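Local coordinates for protein butyryl-CoA dehydrogenase (Marinomonas mediterranea, PDB 6CXT) that belongs to the acyl-CoA dehydrogenase family of flavoproteins and holds flavin-adenine dinucleotide in a cleft partly built by its beta-sheet middle domain, at residues I120-I125 / S155-G160; N159-D164 / P208-F213. One frame throughout, in Å; residues are numbered along the deposited sequence.

In the fold
Coming from the N terminus, the chain leaves helix 104-114 and enters strand 121-124, an edge of the mixed sheet of the middle domain. It returns at S155, 30 positions after I125, near the end of strand 147-158, and contact 1 closes that loop, joining the mixed sheet to the antiparallel one. Contact 2 starts where contact 1 ends: both share N159 and G160, and the 159-164 loop meets the start of strand 209-220, closing a second loop, 44 positions from D164 to P208. The two loops therefore follow one another, overlapping at the turn. V157 and N210 lie on neighbouring strands, while D164 reaches back to I120, so the turn ties both sheets together beside the flavin.

Contact 1 (I120-I125 / S155-G160); sequences IAANAI and SYVTNG. With FAD (flavin-adenine dinucleotide), chain D.
A122 and V157 form the tight part of this contact: CB of A122 sits between CG1 of V157 (3.7 Å) and T158 O (3.2 Å), and two residues on CB of A124 touches CG2 of V157. CG1 of V157 stands anti to the backbone N (chi1 -176°), which carries it to A122 while CG2 goes to A124. At the turn end N159 reaches across, its ND2 donating to A121 O at 3.2 Å in a nearly straight bond (166°), with the acceptor close to the amide plane. The same ND2 also serves A86 O, so two carbonyls fix the amide's rotation.

Toward the flavin the strands are joined more loosely. A water accepts from N123 N and donates to T158 O and FAD O4. Beyond it the ring fills the gap: FAD N3 donates to N123 O, I125 N to FAD O2 and T158 N to FAD O4, each at 2.9 Å. The hydroxyl OG1 of T158 donates to FAD N5 at 2.7 Å. Donors at O2 and O4 would be expected to draw electron density into the pyrimidine ring, and the bond to N5 suits an N5 without a proton; the geometry alone does not say which redox form is favoured.

Contact 2 (N159-D164 / P208-F213); sequences NGSIAD and PLNQVF. With FAD (flavin-adenine dinucleotide), chain D.
P208 and N210 receive the loop that carries N159, G160 and S161, one through its ring and main-chain carbonyl, the other through its amide. N159 N donates to P208 O at 2.8 Å, approaching from above the carbonyl plane. Two residues on, the side chain of N210 turns back under the loop: chi1 (-51°) puts CG beside its own backbone N, and the amide's own turn (chi2 86°) presents OD1 to S161 N, 2.8 Å away in a weak, bent bond (134°). The other end of the same amide, ND2, runs past CB of S161 at 3.5 Å and is hydrogen-bonded to D198 OD1 and G196 O.

S161 holds its OG between the backbone N and the carbonyl carbon, 3.3 Å from CB of P208, and that hydroxyl is also bonded to D198 OD1. The carboxylate thus gathers S161 and N210 from both segments. I162 brings its CD1 against the proline ring, 3.9 Å from CG, the two side chains crossing at about a right angle. G160 passes close over N210, with its CA 3.9 Å from N210 CB. L209 faces the other way, its CD1 3.7 Å from FAD C6.

The two ND2 bonds settle which way the N210 amide faces; OD1 adds a weak tie to S161 N, and N159 N to P208 O is the firmer link to the strand that carries L209 to the flavin.

Contact 1 (I120-I125 / S155-G160)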
loop_
_atom_site.group_PDB
_atom_site.type_symbol
_atom_site.label_atom_id
_atom_site.label_comp_id
_atom_site.label_asym_id
_atom_site.label_seq_id
_atom_site.Cartn_x
_atom_site.Cartn_y
_atom_site.Cartn_z
ATOM N N ILE B 120 -35.209 3.359 -22.526
ATOM C CA ILE B 120 -33.871 3.350 -21.891
ATOM C C ILE B 120 -33.261 4.741 -22.101
ATOM O O ILE B 120 -33.343 5.313 -23.200
ATOM C CB ILE B 120 -32.960 2.284 -22.569
ATOM C CG1 ILE B 120 -33.639 0.916 -22.508
ATOM C CG2 ILE B 120 -31.512 2.329 -21.991
ATOM C CD1 ILE B 120 -32.793 -0.282 -22.943
ATOM N N ALA B 121 -32.611 5.277 -21.054
ATOM C CA ALA B 121 -31.963 6.577 -21.138
ATOM C C ALA B 121 -30.459 6.407 -20.944
ATOM O O ALA B 121 -30.000 5.418 -20.323
ATOM C CB ALA B 121 -32.529 7.548 -20.116
ATOM N N ALA B 122 -29.724 7.329 -21.552
ATOM C CA ALA B 122 -28.290 7.355 -21.502
ATOM C C ALA B 122 -27.927 8.755 -21.080
ATOM O O ALA B 122 -28.561 9.734 -21.490
ATOM C CB ALA B 122 -27.718 7.062 -22.899
ATOM N N ASN B 123 -26.845 8.883 -20.339
ATOM C CA ASN B 123 -26.296 10.133 -19.860
ATOM C C ASN B 123 -25.131 10.556 -20.779
ATOM O O ASN B 123 -24.236 9.783 -20.987
ATOM C CB ASN B 123 -25.822 9.911 -18.426
ATOM C CG ASN B 123 -25.248 11.135 -17.796
ATOM O OD1 ASN B 123 -24.245 11.062 -17.105
ATOM N ND2 ASN B 123 -25.887 12.232 -17.987
ATOM N N ALA B 124 -25.108 11.790 -21.272
ATOM C CA ALA B 124 -24.081 12.166 -22.220
ATOM C C ALA B 124 -23.449 13.513 -21.915
ATOM O O ALA B 124 -24.006 14.576 -22.258
ATOM C CB ALA B 124 -24.622 12.126 -23.663
ATOM N N ILE B 125 -22.265 13.485 -21.293
ATOM C CA ILE B 125 -21.559 14.746 -21.002
ATOM C C ILE B 125 -20.132 14.722 -21.536
ATOM O O ILE B 125 -19.707 15.715 -22.140
ATOM C CB ILE B 125 -21.671 15.152 -19.480
ATOM C CG1 ILE B 125 -21.030 16.526 -19.261
ATOM C CG2 ILE B 125 -20.954 14.115 -18.566
ATOM C CD1 ILE B 125 -21.315 17.201 -17.956
ATOM N N SER B 155 -18.501 11.384 -26.124
ATOM C CA SER B 155 -17.530 10.361 -26.530
ATOM C C SER B 155 -17.666 8.942 -25.854
ATOM O O SER B 155 -17.255 7.910 -26.470
ATOM C CB SER B 155 -16.126 10.931 -26.411
ATOM O OG SER B 155 -16.039 11.268 -25.036
ATOM N N TYR B 156 -18.259 8.888 -24.671
ATOM C CA TYR B 156 -18.316 7.608 -23.901
ATOM C C TYR B 156 -19.687 7.540 -23.290
ATOM O O TYR B 156 -19.877 7.815 -22.111
ATOM C CB TYR B 156 -17.290 7.613 -22.760
ATOM C CG TYR B 156 -15.891 7.727 -23.257
ATOM C CD1 TYR B 156 -15.326 6.693 -24.037
ATOM C CD2 TYR B 156 -15.127 8.861 -22.989
ATOM C CE1 TYR B 156 -14.051 6.807 -24.534
ATOM C CE2 TYR B 156 -13.829 8.988 -23.492
ATOM C CZ TYR B 156 -13.301 7.941 -24.241
ATOM O OH TYR B 156 -12.050 7.975 -24.773
ATOM N N VAL B 157 -20.683 7.210 -24.105
ATOM C CA VAL B 157 -22.035 7.192 -23.599
ATOM C C VAL B 157 -22.448 5.764 -23.248
ATOM O O VAL B 157 -22.635 4.934 -24.159
ATOM C CB VAL B 157 -22.975 7.819 -24.674
ATOM C CG1 VAL B 157 -24.386 7.899 -24.144
ATOM C CG2 VAL B 157 -22.445 9.259 -24.988
ATOM N N THR B 158 -22.645 5.498 -21.939
ATOM C CA THR B 158 -23.146 4.218 -21.511
ATOM C C THR B 158 -24.619 4.107 -21.977
ATOM O O THR B 158 -25.397 5.076 -21.817
ATOM C CB THR B 158 -23.007 4.088 -19.975
ATOM O OG1 THR B 158 -21.610 3.933 -19.658
ATOM C CG2 THR B 158 -23.771 2.871 -19.457
ATOM N N ASN B 159 -24.985 2.954 -22.544
ATOM C CA ASN B 159 -26.289 2.765 -23.147
ATOM C C ASN B 159 -26.458 3.550 -24.463
ATOM O O ASN B 159 -27.598 3.652 -24.938
ATOM C CB ASN B 159 -27.448 3.151 -22.193
ATOM C CG ASN B 159 -27.419 2.366 -20.893
ATOM O OD1 ASN B 159 -26.823 1.284 -20.825
ATOM N ND2 ASN B 159 -28.055 2.898 -19.869
ATOM N N GLY B 160 -25.381 4.091 -25.019
ATOM C CA GLY B 160 -25.460 4.899 -26.261
ATOM C C GLY B 160 -26.273 4.209 -27.361
ATOM O O GLY B 160 -27.227 4.835 -27.961
HETATM P PA FAD D . -9.057 12.381 -18.294
HETATM O O1A FAD D . -10.043 13.346 -17.662
HETATM O O2A FAD D . -8.283 12.650 -19.574
HETATM O O5B FAD D . -8.037 11.899 -17.121
HETATM C C5B FAD D . -6.838 11.139 -17.402
HETATM C C4B FAD D . -6.077 11.083 -16.062
HETATM O O4B FAD D . -5.795 12.429 -15.601
HETATM C C3B FAD D . -6.912 10.400 -14.984
HETATM O O3B FAD D . -5.948 9.727 -14.164
HETATM C C2B FAD D . -7.471 11.596 -14.181
HETATM O O2B FAD D . -7.863 11.264 -12.826
HETATM C C1B FAD D . -6.307 12.626 -14.294
HETATM N N9A FAD D . -6.846 13.980 -14.045
HETATM C C8A FAD D . -7.644 14.716 -14.864
HETATM N N7A FAD D . -8.021 15.881 -14.226
HETATM C C5A FAD D . -7.471 15.873 -12.980
HETATM C C6A FAD D . -7.437 16.764 -11.790
HETATM N N6A FAD D . -8.128 17.958 -11.756
HETATM N N1A FAD D . -6.720 16.337 -10.707
HETATM C C2A FAD D . -6.035 15.144 -10.672
HETATM N N3A FAD D . -6.016 14.310 -11.737
HETATM C C4A FAD D . -6.698 14.605 -12.878
HETATM N N1 FAD D . -19.275 9.610 -19.628
HETATM C C2 FAD D . -20.564 10.039 -19.879
HETATM O O2 FAD D . -20.697 11.263 -20.156
HETATM N N3 FAD D . -21.655 9.220 -19.854
HETATM C C4 FAD D . -21.522 7.896 -19.634
HETATM O O4 FAD D . -22.519 7.173 -19.626
HETATM C C4X FAD D . -20.148 7.346 -19.367
HETATM N N5 FAD D . -19.909 6.031 -19.165
HETATM C C5X FAD D . -18.656 5.524 -18.991
HETATM C C6 FAD D . -18.517 4.124 -18.795
HETATM C C7 FAD D . -17.226 3.578 -18.634
HETATM C C7M FAD D . -17.085 2.086 -18.466
HETATM C C8 FAD D . -16.039 4.448 -18.658
HETATM C C8M FAD D . -14.674 3.876 -18.469
HETATM C C9 FAD D . -16.172 5.844 -18.818
HETATM C C9A FAD D . -17.461 6.400 -18.981
HETATM N N10 FAD D . -17.661 7.803 -19.183
HETATM C C10 FAD D . -19.000 8.289 -19.382
HETATM C "C1'" FAD D . -16.543 8.735 -19.227
HETATM C "C2'" FAD D . -16.000 8.940 -17.793
HETATM O "O2'" FAD D . -16.874 9.707 -16.947
HETATM C "C3'" FAD D . -14.595 9.512 -17.895
HETATM O "O3'" FAD D . -13.778 8.481 -18.486
HETATM C "C4'" FAD D . -13.963 10.120 -16.631
HETATM O "O4'" FAD D . -14.678 11.337 -16.242
HETATM C "C5'" FAD D . -12.489 10.479 -16.863
HETATM O "O5'" FAD D . -12.407 11.265 -18.059
HETATM P P FAD D . -11.352 10.875 -19.158
HETATM O O1P FAD D . -11.407 11.889 -20.305
HETATM O O2P FAD D . -11.465 9.427 -19.596
HETATM O O3P FAD D . -9.893 11.017 -18.506
HETATM O O HOH W 1 -25.256 6.717 -19.618
#

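Contact 2 (N159-D164 / P208-F213)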
loop_
_atom_site.group_PDB
_atom_site.type_symbol
_atom_site.label_atom_id
_atom_site.label_comp_id
_atom_site.label_asym_id
_atom_site.label_seq_id
_atom_site.Cartn_x
_atom_site.Cartn_y
_atom_site.Cartn_z
ATOM N N ASN B 159 -24.985 2.954 -22.544
ATOM C CA ASN B 159 -26.289 2.765 -23.147
ATOM C C ASN B 159 -26.458 3.550 -24.463
ATOM O O ASN B 159 -27.598 3.652 -24.938
ATOM C CB ASN B 159 -27.448 3.151 -22.193
ATOM C CG ASN B 159 -27.419 2.366 -20.893
ATOM O OD1 ASN B 159 -26.823 1.284 -20.825
ATOM N ND2 ASN B 159 -28.055 2.898 -19.869
ATOM N N GLY B 160 -25.381 4.091 -25.019
ATOM C CA GLY B 160 -25.460 4.899 -26.261
ATOM C C GLY B 160 -26.273 4.209 -27.361
ATOM O O GLY B 160 -27.227 4.835 -27.961
ATOM N N SER B 161 -25.937 2.940 -27.650
ATOM C CA SER B 161 -26.601 2.228 -28.761
ATOM C C SER B 161 -28.070 1.886 -28.510
ATOM O O SER B 161 -28.871 1.864 -29.444
ATOM C CB SER B 161 -25.828 0.964 -29.170
ATOM O OG SER B 161 -25.707 0.145 -28.009
ATOM N N ILE B 162 -28.452 1.692 -27.251
ATOM C CA ILE B 162 -29.796 1.228 -26.887
ATOM C C ILE B 162 -30.714 2.350 -26.401
ATOM O O ILE B 162 -31.867 2.091 -26.045
ATOM C CB ILE B 162 -29.703 0.067 -25.827
ATOM C CG1 ILE B 162 -28.934 0.559 -24.585
ATOM C CG2 ILE B 162 -29.018 -1.164 -26.488
ATOM C CD1 ILE B 162 -28.969 -0.444 -23.435
ATOM N N ALA B 163 -30.171 3.573 -26.346
ATOM C CA ALA B 163 -30.879 4.678 -25.691
ATOM C C ALA B 163 -32.079 5.127 -26.560
ATOM O O ALA B 163 -31.937 5.324 -27.793
ATOM C CB ALA B 163 -29.935 5.866 -25.468
ATOM N N ASP B 164 -33.194 5.334 -25.870
ATOM C CA ASP B 164 -34.387 5.997 -26.407
ATOM C C ASP B 164 -34.349 7.495 -26.155
ATOM O O ASP B 164 -34.997 8.247 -26.881
ATOM C CB ASP B 164 -35.642 5.380 -25.826
ATOM C CG ASP B 164 -35.780 3.953 -26.233
ATOM O OD1 ASP B 164 -35.833 3.692 -27.449
ATOM O OD2 ASP B 164 -35.756 3.067 -25.355
ATOM N N PRO B 208 -23.550 -1.154 -22.968
ATOM C CA PRO B 208 -22.960 -0.603 -24.186
ATOM C C PRO B 208 -22.242 0.705 -23.890
ATOM O O PRO B 208 -22.705 1.468 -23.027
ATOM C CB PRO B 208 -24.193 -0.271 -25.069
ATOM C CG PRO B 208 -25.249 -1.104 -24.538
ATOM C CD PRO B 208 -25.016 -1.219 -23.042
ATOM N N LEU B 209 -21.144 0.957 -24.589
ATOM C CA LEU B 209 -20.449 2.249 -24.482
ATOM C C LEU B 209 -20.246 2.758 -25.914
ATOM O O LEU B 209 -19.688 2.077 -26.760
ATOM C CB LEU B 209 -19.073 2.088 -23.759
ATOM C CG LEU B 209 -18.408 3.400 -23.378
ATOM C CD1 LEU B 209 -19.221 4.234 -22.391
ATOM C CD2 LEU B 209 -17.019 3.128 -22.778
ATOM N N ASN B 210 -20.653 4.003 -26.178
ATOM C CA ASN B 210 -20.628 4.450 -27.563
ATOM C C ASN B 210 -20.297 5.927 -27.726
ATOM O O ASN B 210 -20.632 6.754 -26.881
ATOM C CB ASN B 210 -22.077 4.307 -28.174
ATOM C CG ASN B 210 -22.678 2.957 -27.953
ATOM O OD1 ASN B 210 -23.286 2.719 -26.914
ATOM N ND2 ASN B 210 -22.536 2.060 -28.945
ATOM N N GLN B 211 -19.739 6.238 -28.880
ATOM C CA GLN B 211 -19.673 7.636 -29.339
ATOM C C GLN B 211 -21.085 8.013 -29.899
ATOM O O GLN B 211 -21.713 7.196 -30.602
ATOM C CB GLN B 211 -18.626 7.718 -30.434
ATOM C CG GLN B 211 -18.252 9.135 -30.791
ATOM C CD GLN B 211 -16.892 9.166 -31.412
ATOM O OE1 GLN B 211 -16.669 8.564 -32.465
ATOM N NE2 GLN B 211 -15.955 9.832 -30.745
ATOM N N VAL B 212 -21.541 9.220 -29.571
ATOM C CA VAL B 212 -22.840 9.706 -30.059
ATOM C C VAL B 212 -22.559 11.103 -30.591
ATOM O O VAL B 212 -21.898 11.903 -29.892
ATOM C CB VAL B 212 -23.946 9.772 -28.987
ATOM C CG1 VAL B 212 -25.292 10.205 -29.645
ATOM C CG2 VAL B 212 -24.146 8.408 -28.275
ATOM N N PHE B 213 -22.984 11.364 -31.839
ATOM C CA PHE B 213 -22.808 12.704 -32.463
ATOM C C PHE B 213 -24.192 13.372 -32.656
ATOM O O PHE B 213 -25.181 12.696 -32.987
ATOM C CB PHE B 213 -21.977 12.653 -33.770
ATOM C CG PHE B 213 -21.472 14.025 -34.199
ATOM C CD1 PHE B 213 -20.259 14.550 -33.686
ATOM C CD2 PHE B 213 -22.238 14.864 -35.083
ATOM C CE1 PHE B 213 -19.815 15.841 -34.056
ATOM C CE2 PHE B 213 -21.783 16.157 -35.439
ATOM C CZ PHE B 213 -20.581 16.640 -34.923
HETATM P PA FAD D . -9.057 12.381 -18.294
HETATM O O1A FAD D . -10.043 13.346 -17.662
HETATM O O2A FAD D . -8.283 12.650 -19.574
HETATM O O5B FAD D . -8.037 11.899 -17.121
HETATM C C5B FAD D . -6.838 11.139 -17.402
HETATM C C4B FAD D . -6.077 11.083 -16.062
HETATM O O4B FAD D . -5.795 12.429 -15.601
HETATM C C3B FAD D . -6.912 10.400 -14.984
HETATM O O3B FAD D . -5.948 9.727 -14.164
HETATM C C2B FAD D . -7.471 11.596 -14.181
HETATM O O2B FAD D . -7.863 11.264 -12.826
HETATM C C1B FAD D . -6.307 12.626 -14.294
HETATM N N9A FAD D . -6.846 13.980 -14.045
HETATM C C8A FAD D . -7.644 14.716 -14.864
HETATM N N7A FAD D . -8.021 15.881 -14.226
HETATM C C5A FAD D . -7.471 15.873 -12.980
HETATM C C6A FAD D . -7.437 16.764 -11.790
HETATM N N6A FAD D . -8.128 17.958 -11.756
HETATM N N1A FAD D . -6.720 16.337 -10.707
HETATM C C2A FAD D . -6.035 15.144 -10.672
HETATM N N3A FAD D . -6.016 14.310 -11.737
HETATM C C4A FAD D . -6.698 14.605 -12.878
HETATM N N1 FAD D . -19.275 9.610 -19.628
HETATM C C2 FAD D . -20.564 10.039 -19.879
HETATM O O2 FAD D . -20.697 11.263 -20.156
HETATM N N3 FAD D . -21.655 9.220 -19.854
HETATM C C4 FAD D . -21.522 7.896 -19.634
HETATM O O4 FAD D . -22.519 7.173 -19.626
HETATM C C4X FAD D . -20.148 7.346 -19.367
HETATM N N5 FAD D . -19.909 6.031 -19.165
HETATM C C5X FAD D . -18.656 5.524 -18.991
HETATM C C6 FAD D . -18.517 4.124 -18.795
HETATM C C7 FAD D . -17.226 3.578 -18.634
HETATM C C7M FAD D . -17.085 2.086 -18.466
HETATM C C8 FAD D . -16.039 4.448 -18.658
HETATM C C8M FAD D . -14.674 3.876 -18.469
HETATM C C9 FAD D . -16.172 5.844 -18.818
HETATM C C9A FAD D . -17.461 6.400 -18.981
HETATM N N10 FAD D . -17.661 7.803 -19.183
HETATM C C10 FAD D . -19.000 8.289 -19.382
HETATM C "C1'" FAD D . -16.543 8.735 -19.227
HETATM C "C2'" FAD D . -16.000 8.940 -17.793
HETATM O "O2'" FAD D . -16.874 9.707 -16.947
HETATM C "C3'" FAD D . -14.595 9.512 -17.895
HETATM O "O3'" FAD D . -13.778 8.481 -18.486
HETATM C "C4'" FAD D . -13.963 10.120 -16.631
HETATM O "O4'" FAD D . -14.678 11.337 -16.242
HETATM C "C5'" FAD D . -12.489 10.479 -16.863
HETATM O "O5'" FAD D . -12.407 11.265 -18.059
HETATM P P FAD D . -11.352 10.875 -19.158
HETATM O O1P FAD D . -11.407 11.889 -20.305
HETATM O O2P FAD D . -11.465 9.427 -19.596
HETATM O O3P FAD D . -9.893 11.017 -18.506
#